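Local structure of fusarinine C esterase sidJ (Aspergillus fumigatus, 6GUP) at residues Ile268-Leu278 against Thr306-Trp315. The protein hydrolyses the ester bonds of the fungal siderophore fusarinine C, releasing fusarinine and the bound iron, and works as a homodimer. Numbering follows the deposited sequence.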
# COMPACT_ATOMS: atom_id res chain seq x y z
N ILE A 268 -12.13 -8.68 25.96
CA ILE A 268 -12.79 -9.33 24.81
C ILE A 268 -14.24 -9.70 25.15
O ILE A 268 -15.15 -9.45 24.35
CB ILE A 268 -12.01 -10.57 24.30
CG1 ILE A 268 -10.65 -10.14 23.71
CG2 ILE A 268 -12.80 -11.33 23.24
CD1 ILE A 268 -9.67 -11.27 23.48
N ARG A 269 -14.45 -10.28 26.33
CA ARG A 269 -15.80 -10.62 26.80
C ARG A 269 -16.69 -9.38 27.00
O ARG A 269 -17.88 -9.42 26.69
CB ARG A 269 -15.74 -11.40 28.12
CG ARG A 269 -17.08 -11.98 28.56
CD ARG A 269 -17.01 -12.69 29.90
NE ARG A 269 -16.56 -11.82 30.98
CZ ARG A 269 -16.48 -12.17 32.27
NH1 ARG A 269 -16.82 -13.40 32.67
NH2 ARG A 269 -16.05 -11.29 33.16
N GLU A 270 -16.10 -8.30 27.50
CA GLU A 270 -16.87 -7.11 27.89
C GLU A 270 -17.39 -6.29 26.71
O GLU A 270 -18.52 -5.80 26.75
CB GLU A 270 -16.04 -6.20 28.82
CG GLU A 270 -15.46 -6.88 30.06
CD GLU A 270 -16.49 -7.60 30.91
OE1 GLU A 270 -17.60 -7.06 31.09
OE2 GLU A 270 -16.18 -8.71 31.39
N GLN A 271 -16.58 -6.14 25.66
CA GLN A 271 -16.97 -5.33 24.49
C GLN A 271 -18.01 -6.01 23.59
O GLN A 271 -18.72 -5.32 22.85
CB GLN A 271 -15.74 -4.94 23.65
CG GLN A 271 -14.66 -4.16 24.40
CD GLN A 271 -15.12 -2.81 24.94
OE1 GLN A 271 -16.12 -2.25 24.49
NE2 GLN A 271 -14.38 -2.29 25.90
N GLY A 272 -18.09 -7.34 23.63
CA GLY A 272 -19.11 -8.09 22.90
C GLY A 272 -18.94 -8.14 21.39
O GLY A 272 -19.93 -8.21 20.66
N LEU A 273 -17.69 -8.12 20.93
CA LEU A 273 -17.38 -8.14 19.49
C LEU A 273 -16.79 -9.47 19.01
O LEU A 273 -16.30 -9.55 17.88
CB LEU A 273 -16.44 -6.97 19.14
CG LEU A 273 -17.01 -5.57 19.37
CD1 LEU A 273 -15.91 -4.53 19.17
CD2 LEU A 273 -18.18 -5.28 18.46
N LEU A 274 -16.85 -10.51 19.85
CA LEU A 274 -16.48 -11.86 19.44
C LEU A 274 -17.55 -12.85 19.89
O LEU A 274 -17.51 -13.33 21.03
CB LEU A 274 -15.10 -12.25 20.00
CG LEU A 274 -14.55 -13.64 19.69
CD1 LEU A 274 -14.54 -13.93 18.19
CD2 LEU A 274 -13.15 -13.80 20.27
N ARG A 275 -18.50 -13.15 19.00
CA ARG A 275 -19.48 -14.21 19.23
C ARG A 275 -18.96 -15.53 18.63
O ARG A 275 -19.52 -16.09 17.70
CB ARG A 275 -20.89 -13.84 18.72
CG ARG A 275 -21.00 -13.40 17.27
CD ARG A 275 -22.41 -13.64 16.74
NE ARG A 275 -22.60 -13.12 15.38
CZ ARG A 275 -22.86 -11.86 15.06
NH1 ARG A 275 -22.98 -10.91 15.99
NH2 ARG A 275 -23.00 -11.53 13.78
N GLY A 276 -17.86 -16.00 19.22
CA GLY A 276 -17.14 -17.17 18.74
C GLY A 276 -15.87 -17.37 19.53
O GLY A 276 -15.76 -16.89 20.67
N LYS A 277 -14.90 -18.06 18.94
CA LYS A 277 -13.67 -18.44 19.63
C LYS A 277 -12.46 -17.61 19.19
O LYS A 277 -12.39 -17.18 18.04
CB LYS A 277 -13.37 -19.93 19.40
CG LYS A 277 -14.55 -20.87 19.62
CD LYS A 277 -14.92 -21.00 21.09
CE LYS A 277 -14.22 -22.16 21.76
NZ LYS A 277 -14.14 -22.00 23.24
N LEU A 278 -11.53 -17.39 20.12
CA LEU A 278 -10.22 -16.81 19.81
C LEU A 278 -9.19 -17.93 19.74
O LEU A 278 -8.89 -18.56 20.76
CB LEU A 278 -9.81 -15.79 20.88
CG LEU A 278 -8.39 -15.19 20.76
CD1 LEU A 278 -8.23 -14.41 19.46
CD2 LEU A 278 -8.07 -14.32 21.96
N THR A 306 -8.38 -14.15 28.99
CA THR A 306 -9.50 -14.18 28.03
C THR A 306 -10.76 -14.82 28.63
O THR A 306 -11.86 -14.29 28.46
CB THR A 306 -9.12 -14.95 26.75
OG1 THR A 306 -7.92 -14.40 26.19
CG2 THR A 306 -10.22 -14.87 25.70
N ASP A 307 -10.59 -15.95 29.30
CA ASP A 307 -11.71 -16.71 29.89
C ASP A 307 -12.10 -16.28 31.32
O ASP A 307 -13.04 -16.83 31.88
CB ASP A 307 -11.40 -18.22 29.88
CG ASP A 307 -11.44 -18.82 28.48
OD1 ASP A 307 -11.89 -18.15 27.52
OD2 ASP A 307 -11.04 -20.00 28.35
N HIS A 308 -11.38 -15.30 31.89
CA HIS A 308 -11.63 -14.82 33.25
C HIS A 308 -11.57 -15.95 34.29
O HIS A 308 -12.44 -16.06 35.16
CB HIS A 308 -12.95 -14.03 33.32
CG HIS A 308 -12.94 -12.78 32.50
ND1 HIS A 308 -12.79 -11.53 33.07
CD2 HIS A 308 -13.04 -12.58 31.17
CE1 HIS A 308 -12.81 -10.61 32.11
NE2 HIS A 308 -12.97 -11.23 30.95
N ASN A 309 -10.54 -16.78 34.17
CA ASN A 309 -10.27 -17.91 35.07
C ASN A 309 -11.44 -18.90 35.16
O ASN A 309 -11.90 -19.25 36.25
CB ASN A 309 -9.88 -17.40 36.47
CG ASN A 309 -8.71 -16.44 36.43
OD1 ASN A 309 -7.61 -16.79 36.01
ND2 ASN A 309 -8.94 -15.21 36.88
N GLY A 310 -11.92 -19.34 33.99
CA GLY A 310 -12.99 -20.34 33.89
C GLY A 310 -14.42 -19.83 33.91
O GLY A 310 -15.36 -20.63 33.82
N GLU A 311 -14.61 -18.51 34.03
CA GLU A 311 -15.95 -17.91 33.99
C GLU A 311 -16.56 -17.94 32.58
O GLU A 311 -17.77 -18.06 32.44
CB GLU A 311 -15.92 -16.47 34.51
CG GLU A 311 -15.61 -16.36 35.99
CD GLU A 311 -15.43 -14.93 36.47
OE1 GLU A 311 -15.94 -14.00 35.82
OE2 GLU A 311 -14.77 -14.74 37.51
N ALA A 312 -15.70 -17.84 31.56
CA ALA A 312 -16.12 -17.90 30.16
C ALA A 312 -15.35 -18.98 29.40
O ALA A 312 -14.41 -19.58 29.93
CB ALA A 312 -15.92 -16.54 29.50
N ALA A 313 -15.77 -19.24 28.16
CA ALA A 313 -15.12 -20.20 27.28
C ALA A 313 -14.89 -19.58 25.90
O ALA A 313 -15.23 -20.16 24.87
CB ALA A 313 -15.96 -21.47 27.17
N ILE A 314 -14.29 -18.39 25.90
CA ILE A 314 -14.01 -17.64 24.67
C ILE A 314 -12.76 -18.18 23.98
O ILE A 314 -12.76 -18.36 22.76
CB ILE A 314 -13.86 -16.13 24.97
CG1 ILE A 314 -15.20 -15.57 25.49
CG2 ILE A 314 -13.42 -15.36 23.72
CD1 ILE A 314 -15.09 -14.22 26.16
N TRP A 315 -11.71 -18.41 24.75
CA TRP A 315 -10.45 -18.97 24.24
C TRP A 315 -10.69 -20.32 23.57
O TRP A 315 -11.37 -21.18 24.13
CB TRP A 315 -9.45 -19.12 25.38
CG TRP A 315 -8.10 -19.60 24.97
CD1 TRP A 315 -7.67 -20.90 24.90
CD2 TRP A 315 -6.98 -18.79 24.59
NE1 TRP A 315 -6.36 -20.95 24.49
CE2 TRP A 315 -5.91 -19.67 24.29
CE3 TRP A 315 -6.77 -17.41 24.47
CZ2 TRP A 315 -4.65 -19.21 23.89
CZ3 TRP A 315 -5.52 -16.95 24.07
CH2 TRP A 315 -4.48 -17.85 23.78
O HOH W 1 -12.29 -11.55 27.84
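The guanidinium of R269 lies flat on the imidazole of H308, centres 3.6 Å apart and planes at 14°, a parallel arginine-histidine stack near the surface of this alpha/beta-hydrolase fold. It joins the short helix 268-271, ahead of strand 278-283, to the turn after helix 295-307. One guanidinium face takes the ring, while carboxylate oxygens lie in its plane at the edges: E270 OE2 receives both NE and NH2 side-on, and E311 OE1 meets NH1 in a weak salt bridge of 3.3 Å. The edge bonds probably limit rotation of the stacked cation, a worked example of in-plane bonds complementing a face contact. A water at the NE2 edge of the imidazole accepts from R269 N and bridges to T306 O and H308 NE2, the latter also weakly bonded to G266 O. The aliphatic part of R269 is used too, its CB resting 3.5 Å from I314 CD1. With CG2 anti to the backbone N, I314 turns that methyl to I268 and L274, whose side chains also reach helix 125-134. L278 N bonds to I314 O (3.1 Å, 161°), where strand 278-283 begins. The K277 chain, bent at chi2 and chi3, folds back so that its NZ bonds A313 O at 2.7 Å and W315 O at 3.0 Å, from above both carbonyl planes.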